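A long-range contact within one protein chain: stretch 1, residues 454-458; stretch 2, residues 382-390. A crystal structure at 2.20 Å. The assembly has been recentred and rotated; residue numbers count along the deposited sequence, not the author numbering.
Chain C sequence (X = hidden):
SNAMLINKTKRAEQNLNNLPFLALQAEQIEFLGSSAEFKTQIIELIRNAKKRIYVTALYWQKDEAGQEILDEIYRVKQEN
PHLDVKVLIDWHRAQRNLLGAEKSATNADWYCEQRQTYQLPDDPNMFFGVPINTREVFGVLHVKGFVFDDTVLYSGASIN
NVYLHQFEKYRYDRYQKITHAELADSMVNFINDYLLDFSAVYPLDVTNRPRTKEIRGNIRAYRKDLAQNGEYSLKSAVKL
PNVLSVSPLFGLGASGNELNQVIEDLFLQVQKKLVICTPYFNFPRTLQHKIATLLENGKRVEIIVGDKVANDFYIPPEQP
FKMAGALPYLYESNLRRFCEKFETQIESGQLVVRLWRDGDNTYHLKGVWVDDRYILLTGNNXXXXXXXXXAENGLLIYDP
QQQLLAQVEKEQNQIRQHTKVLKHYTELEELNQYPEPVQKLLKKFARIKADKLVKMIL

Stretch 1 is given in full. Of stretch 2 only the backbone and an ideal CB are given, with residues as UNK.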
# COMPACT_ATOMS: atom_id res chain seq x y z
N VAL C 454 5.04 -10.10 -1.20
CA VAL C 454 4.45 -10.66 -2.39
C VAL C 454 2.96 -11.01 -2.19
O VAL C 454 2.12 -10.66 -3.02
CB VAL C 454 5.22 -11.89 -2.87
CG1 VAL C 454 4.59 -12.42 -4.12
CG2 VAL C 454 6.70 -11.53 -3.09
N LYS C 455 2.66 -11.71 -1.09
CA LYS C 455 1.28 -12.06 -0.74
C LYS C 455 0.37 -10.86 -0.55
O LYS C 455 -0.76 -10.87 -1.01
CB LYS C 455 1.23 -12.92 0.53
CG LYS C 455 1.82 -14.29 0.40
CD LYS C 455 1.55 -15.06 1.68
CE LYS C 455 2.83 -15.63 2.24
NZ LYS C 455 2.55 -16.64 3.30
N MSE C 456 0.85 -9.83 0.15
CA MSE C 456 0.04 -8.61 0.40
C MSE C 456 -0.19 -7.73 -0.82
O MSE C 456 -1.20 -7.03 -0.90
CB MSE C 456 0.66 -7.76 1.50
CG MSE C 456 0.43 -8.30 2.88
SE MSE C 456 1.52 -7.36 4.18
CE MSE C 456 3.24 -7.24 3.23
N ILE C 457 0.72 -7.76 -1.78
CA ILE C 457 0.59 -6.83 -2.90
C ILE C 457 0.35 -7.48 -4.25
O ILE C 457 -0.12 -6.83 -5.15
CB ILE C 457 1.78 -5.87 -2.99
CG1 ILE C 457 2.13 -5.33 -1.60
CG2 ILE C 457 1.44 -4.72 -3.92
CD1 ILE C 457 3.28 -4.37 -1.61
N LEU C 458 0.67 -8.75 -4.38
CA LEU C 458 0.34 -9.50 -5.58
C LEU C 458 -0.66 -10.58 -5.20
O LEU C 458 -1.81 -10.55 -5.63
CB LEU C 458 1.59 -10.15 -6.20
CG LEU C 458 2.69 -9.23 -6.76
CD1 LEU C 458 3.84 -10.05 -7.37
CD2 LEU C 458 2.14 -8.22 -7.79
N UNK C 382 -10.38 -12.77 -3.23
CA UNK C 382 -10.18 -13.24 -1.85
C UNK C 382 -8.70 -13.24 -1.45
O UNK C 382 -8.18 -14.22 -0.88
CB UNK C 382 -10.76 -14.65 -1.69
N UNK C 383 -8.04 -12.13 -1.76
CA UNK C 383 -6.62 -11.93 -1.40
C UNK C 383 -6.39 -10.58 -0.72
O UNK C 383 -7.26 -9.72 -0.78
CB UNK C 383 -5.74 -12.03 -2.65
N UNK C 384 -5.22 -10.36 -0.08
CA UNK C 384 -5.00 -9.04 0.54
C UNK C 384 -5.12 -7.81 -0.38
O UNK C 384 -5.52 -6.76 0.12
CB UNK C 384 -3.60 -9.03 1.16
N UNK C 385 -4.76 -7.91 -1.67
CA UNK C 385 -4.98 -6.82 -2.67
C UNK C 385 -6.44 -6.38 -2.70
O UNK C 385 -6.75 -5.18 -2.69
CB UNK C 385 -4.56 -7.28 -4.07
N UNK C 386 -7.31 -7.38 -2.83
CA UNK C 386 -8.77 -7.17 -2.82
C UNK C 386 -9.22 -6.50 -1.51
O UNK C 386 -10.13 -5.68 -1.51
CB UNK C 386 -9.50 -8.50 -3.00
N UNK C 387 -8.55 -6.80 -0.40
CA UNK C 387 -8.95 -6.20 0.88
C UNK C 387 -8.48 -4.77 1.12
O UNK C 387 -8.87 -4.12 2.11
CB UNK C 387 -8.43 -7.07 2.02
N UNK C 388 -7.65 -4.24 0.24
CA UNK C 388 -7.06 -2.97 0.56
C UNK C 388 -6.89 -2.10 -0.65
O UNK C 388 -7.09 -0.89 -0.57
CB UNK C 388 -5.71 -3.17 1.25
N UNK C 389 -6.49 -2.70 -1.76
CA UNK C 389 -6.06 -1.91 -2.91
C UNK C 389 -7.11 -1.80 -4.03
O UNK C 389 -7.31 -0.71 -4.56
CB UNK C 389 -4.78 -2.52 -3.48
N UNK C 390 -7.78 -2.90 -4.37
CA UNK C 390 -8.57 -2.92 -5.64
C UNK C 390 -10.05 -2.55 -5.50
O UNK C 390 -10.62 -2.64 -4.41
CB UNK C 390 -8.49 -4.32 -6.26

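Position 382 has positive phi and psi (55°/47°), a left-handed conformation in which glycine, asparagine or aspartate would be common, and its CB finds nothing of stretch 1 within 5.5 Å. Stretch 1 therefore says little about the choice; the residue is Leu382.

At position 383 the backbone is extended (-131°/166°) just ahead of a helical turn, and CA-to-CB points toward stretch 1, with Leu458 O 5.2 Å from the ideal CB. A short polar side chain such as serine, threonine, aspartate or asparagine could take up the free amide groups of the turn. Asn383 does so: its OD1 accepts a hydrogen bond from the backbone N of position 386 at 3.0 Å, while its ND2 lies 3.6 Å from Leu458 O.

Position 384 faces stretch 1 most closely, its ideal CB 3.7 Å from Met456 CA. The CB meets helix backbone, leaving room for something compact, such as alanine, serine or proline; a phi of -56° at the start of the turn is compatible with all three. Pro384 fills the site, its CD 3.6 Å from Lys455 O and its CB 4.5 Å from Met456 CG, so that its ring packs on the last turn of the helix.

At position 385 CA-to-CB points sideways, but the ideal CB is 4.6 Å from each of Met456 O, Ile457 O and Leu458 O. This concentration of carbonyl oxygens at the end of a chain favours a donor, and lysine, arginine or glutamine would all be plausible. Arg385 bends its end nearer stretch 1, and NH1 donates a 2.5 Å hydrogen bond to Ile457 O, which lies at the guanidinium edge. The guanidinium also has donors to spare for position 390. Water 1 accepts from Arg385 N at 3.0 Å and donates to Lys455 O at 2.8 Å, linking the two backbones.

Positions 386 and 387 continue the helical phi/psi out of reach of stretch 1, which places no demand on them; they are Ala386 and Trp387.

Position 388 points toward stretch 1 but across open space, which a long side chain could enter. Arg388 extends into it, its NH1 still 4.8 Å from Met456 O.

Position 389 also points toward stretch 1, where Ile457 offers an apolar surface; leucine, isoleucine or methionine could reach it. Leu389 places CD1 4.2 Å from Ile457 CG2.

Position 390 points the same way without touching. An acid suits the neighbouring guanidinium, and Asp390 forms a salt bridge, its OD1 2.9 Å from Arg385 NH2, and its OD2 accepts from Arg385 NE at 3.1 Å; the same guanidinium thus bonds to Asp390 and, through NH1, to Ile457 O.

Stretch 2, residues 382-390: LNPRAWRLD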
# COMPACT_ATOMS: atom_id res chain seq x y z
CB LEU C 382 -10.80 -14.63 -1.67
CG LEU C 382 -12.32 -14.63 -1.90
CD1 LEU C 382 -12.90 -16.06 -1.99
CD2 LEU C 382 -12.98 -13.83 -0.78
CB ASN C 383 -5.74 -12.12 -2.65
CG ASN C 383 -6.01 -11.11 -3.75
OD1 ASN C 383 -6.89 -10.23 -3.67
ND2 ASN C 383 -5.25 -11.22 -4.81
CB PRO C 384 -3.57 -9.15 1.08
CG PRO C 384 -3.45 -10.68 1.36
CD PRO C 384 -4.09 -11.27 0.17
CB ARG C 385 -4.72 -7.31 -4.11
CG ARG C 385 -3.30 -7.31 -4.59
CD ARG C 385 -3.29 -7.26 -6.12
NE ARG C 385 -3.64 -5.92 -6.59
CZ ARG C 385 -2.80 -4.88 -6.60
NH1 ARG C 385 -1.57 -5.03 -6.15
NH2 ARG C 385 -3.21 -3.69 -7.04
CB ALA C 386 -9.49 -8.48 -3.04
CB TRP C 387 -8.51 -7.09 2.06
CG TRP C 387 -9.67 -7.79 2.70
CD1 TRP C 387 -10.14 -7.61 3.98
CD2 TRP C 387 -10.54 -8.75 2.08
NE1 TRP C 387 -11.24 -8.41 4.19
CE2 TRP C 387 -11.51 -9.11 3.04
CE3 TRP C 387 -10.61 -9.32 0.80
CZ2 TRP C 387 -12.53 -10.04 2.76
CZ3 TRP C 387 -11.63 -10.22 0.52
CH2 TRP C 387 -12.56 -10.58 1.50
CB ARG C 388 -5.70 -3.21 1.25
CG ARG C 388 -5.04 -2.00 1.78
CD ARG C 388 -3.62 -2.35 2.26
NE ARG C 388 -3.55 -3.01 3.57
CZ ARG C 388 -3.60 -4.33 3.79
NH1 ARG C 388 -3.74 -5.19 2.78
NH2 ARG C 388 -3.51 -4.81 5.03
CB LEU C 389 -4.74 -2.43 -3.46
CG LEU C 389 -3.61 -2.60 -2.44
CD1 LEU C 389 -2.40 -3.31 -3.04
CD2 LEU C 389 -3.20 -1.23 -1.86
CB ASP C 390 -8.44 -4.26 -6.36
CG ASP C 390 -6.98 -4.64 -6.68
OD1 ASP C 390 -6.12 -3.76 -6.84
OD2 ASP C 390 -6.69 -5.84 -6.80
O HOH W 1 -2.80 -9.96 -2.67
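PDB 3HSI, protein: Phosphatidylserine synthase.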